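Local coordinates for alkylpurine DNA glycosylase AlkC (Pseudomonas fluorescens, PDB 5VHV), which excises alkylated purine bases from DNA as a base excision repair glycosylase that works without flipping the damaged nucleotide out of the duplex, at residues 63-68 / 89-94. Numbering follows the deposited sequence.
Sequences LDYPQT and PHYVAS
Tyr-65 and Tyr-91 reach past each other in opposite directions between helices 65-75 and 87-95, making a buried helix-to-helix contact in the alpha-helical part of AlkC, a member of the DNA alkylation repair family of helical-repeat proteins. It lies about 10 Å, at its nearest atom, from the bound DNA. The two backbones stay well apart, and the long side chains bridge the gap: in both tyrosines CG is anti to the backbone N (chi1 177° and -178°), which extends each ring across to the other helix. The rings meet obliquely, CE1 of Tyr-65 lying 3.7 Å from CE1 of Tyr-91. Beyond this meeting the Tyr-65 hydroxyl settles against Val-92, 3.5 Å from CG1, and is hydrogen-bonded to Ser-103 on helix 100-110, so the tyrosine ties a third helix in. Tyr-91 ends at the first turn of helix 65-75, where its OH sits 3.2 Å from Thr-68 CG2, the two side chains crossing at about a right angle. A phenylalanine in place of Tyr-91 would probably leave the water near Thr-68 without its tyrosine partner and take away the OH contact with Thr-68 CG2. At that first turn Asp-64 and Gln-67 form a capping box, with Gln-67 N donating to Asp-64 OD1 and Asp-64 N to Gln-67 OE1. Thr-68 OG1 donates to Asp-64 O at 2.9 Å, from above the carbonyl plane, and accepts from the water, which lies in the plane of the Tyr-91 ring, at its edge, 2.5 Å from Tyr-91 OH.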
loop_
_atom_site.group_PDB
_atom_site.type_symbol
_atom_site.label_atom_id
_atom_site.label_comp_id
_atom_site.label_asym_id
_atom_site.label_seq_id
_atom_site.Cartn_x
_atom_site.Cartn_y
_atom_site.Cartn_z
ATOM N N LEU A 63 -29.558 -11.725 -19.461
ATOM C CA LEU A 63 -30.215 -10.496 -19.055
ATOM C C LEU A 63 -29.341 -9.313 -19.445
ATOM O O LEU A 63 -28.138 -9.453 -19.688
ATOM C CB LEU A 63 -30.469 -10.479 -17.542
ATOM C CG LEU A 63 -31.243 -11.678 -16.985
ATOM C CD1 LEU A 63 -31.336 -11.591 -15.470
ATOM C CD2 LEU A 63 -32.626 -11.786 -17.599
ATOM N N ASP A 64 -29.952 -8.136 -19.500
ATOM C CA ASP A 64 -29.174 -6.951 -19.826
ATOM C C ASP A 64 -28.405 -6.459 -18.604
ATOM O O ASP A 64 -28.411 -7.073 -17.530
ATOM C CB ASP A 64 -30.081 -5.874 -20.415
ATOM C CG ASP A 64 -31.087 -5.309 -19.421
ATOM O OD1 ASP A 64 -30.951 -5.495 -18.192
ATOM O OD2 ASP A 64 -32.034 -4.654 -19.893
ATOM N N TYR A 65 -27.706 -5.337 -18.783
ATOM C CA TYR A 65 -26.822 -4.862 -17.721
ATOM C C TYR A 65 -27.593 -4.421 -16.481
ATOM O O TYR A 65 -27.276 -4.899 -15.375
ATOM C CB TYR A 65 -25.914 -3.759 -18.279
ATOM C CG TYR A 65 -24.997 -3.143 -17.264
ATOM C CD1 TYR A 65 -23.937 -3.857 -16.753
ATOM C CD2 TYR A 65 -25.187 -1.840 -16.814
ATOM C CE1 TYR A 65 -23.083 -3.294 -15.815
ATOM C CE2 TYR A 65 -24.347 -1.274 -15.888
ATOM C CZ TYR A 65 -23.291 -1.993 -15.390
ATOM O OH TYR A 65 -22.435 -1.445 -14.445
ATOM N N PRO A 66 -28.593 -3.541 -16.567
ATOM C CA PRO A 66 -29.339 -3.197 -15.342
ATOM C C PRO A 66 -29.968 -4.400 -14.659
ATOM O O PRO A 66 -29.952 -4.483 -13.425
ATOM C CB PRO A 66 -30.405 -2.212 -15.843
ATOM C CG PRO A 66 -29.871 -1.677 -17.141
ATOM C CD PRO A 66 -29.098 -2.811 -17.749
ATOM N N GLN A 67 -30.524 -5.337 -15.427
ATOM C CA GLN A 67 -31.132 -6.524 -14.830
ATOM C C GLN A 67 -30.092 -7.389 -14.132
ATOM O O GLN A 67 -30.336 -7.909 -13.032
ATOM C CB GLN A 67 -31.851 -7.347 -15.903
ATOM C CG GLN A 67 -33.062 -6.677 -16.539
ATOM C CD GLN A 67 -33.583 -7.451 -17.755
ATOM O OE1 GLN A 67 -32.814 -8.042 -18.527
ATOM N NE2 GLN A 67 -34.895 -7.453 -17.919
ATOM N N THR A 68 -28.925 -7.558 -14.746
ATOM C CA THR A 68 -27.874 -8.328 -14.091
ATOM C C THR A 68 -27.407 -7.622 -12.820
ATOM O O THR A 68 -27.171 -8.272 -11.795
ATOM C CB THR A 68 -26.703 -8.578 -15.056
ATOM O OG1 THR A 68 -27.181 -9.283 -16.216
ATOM C CG2 THR A 68 -25.626 -9.413 -14.389
ATOM N N PRO A 89 -17.387 -5.342 -8.412
ATOM C CA PRO A 89 -16.934 -4.114 -9.090
ATOM C C PRO A 89 -16.269 -4.380 -10.427
ATOM O O PRO A 89 -16.413 -3.576 -11.358
ATOM C CB PRO A 89 -15.966 -3.477 -8.071
ATOM C CG PRO A 89 -15.756 -4.490 -7.025
ATOM C CD PRO A 89 -16.880 -5.440 -7.028
ATOM N N HIS A 90 -15.581 -5.512 -10.581
ATOM C CA HIS A 90 -14.985 -5.817 -11.872
ATOM C C HIS A 90 -16.046 -5.918 -12.963
ATOM O O HIS A 90 -15.842 -5.430 -14.083
ATOM C CB HIS A 90 -14.184 -7.112 -11.822
ATOM C CG HIS A 90 -13.418 -7.371 -13.081
ATOM N ND1 HIS A 90 -12.245 -6.712 -13.393
ATOM C CD2 HIS A 90 -13.700 -8.163 -14.143
ATOM C CE1 HIS A 90 -11.824 -7.116 -14.585
ATOM N NE2 HIS A 90 -12.689 -8.000 -15.055
ATOM N N TYR A 91 -17.182 -6.550 -12.650
ATOM C CA TYR A 91 -18.266 -6.648 -13.618
ATOM C C TYR A 91 -18.726 -5.255 -14.045
ATOM O O TYR A 91 -18.956 -4.993 -15.229
ATOM C CB TYR A 91 -19.411 -7.475 -13.003
ATOM C CG TYR A 91 -20.569 -7.683 -13.943
ATOM C CD1 TYR A 91 -21.489 -6.679 -14.130
ATOM C CD2 TYR A 91 -20.742 -8.884 -14.647
ATOM C CE1 TYR A 91 -22.528 -6.819 -15.001
ATOM C CE2 TYR A 91 -21.791 -9.030 -15.530
ATOM C CZ TYR A 91 -22.682 -7.991 -15.693
ATOM O OH TYR A 91 -23.734 -8.082 -16.573
ATOM N N VAL A 92 -18.814 -4.328 -13.095
ATOM C CA VAL A 92 -19.247 -2.968 -13.409
ATOM C C VAL A 92 -18.242 -2.280 -14.333
ATOM O O VAL A 92 -18.614 -1.594 -15.293
ATOM C CB VAL A 92 -19.448 -2.177 -12.098
ATOM C CG1 VAL A 92 -19.673 -0.706 -12.389
ATOM C CG2 VAL A 92 -20.582 -2.767 -11.292
ATOM N N ALA A 93 -16.952 -2.385 -14.015
ATOM C CA ALA A 93 -15.938 -1.759 -14.866
ATOM C C ALA A 93 -15.907 -2.374 -16.260
ATOM O O ALA A 93 -15.642 -1.672 -17.247
ATOM C CB ALA A 93 -14.569 -1.875 -14.216
ATOM N N SER A 94 -16.191 -3.676 -16.360
ATOM C CA SER A 94 -16.139 -4.371 -17.640
ATOM C C SER A 94 -17.315 -4.000 -18.531
ATOM O O SER A 94 -17.139 -3.760 -19.732
ATOM C CB SER A 94 -16.111 -5.887 -17.421
ATOM O OG SER A 94 -14.918 -6.319 -16.754
HETATM O O HOH W 1 -24.757 -10.196 -17.513
#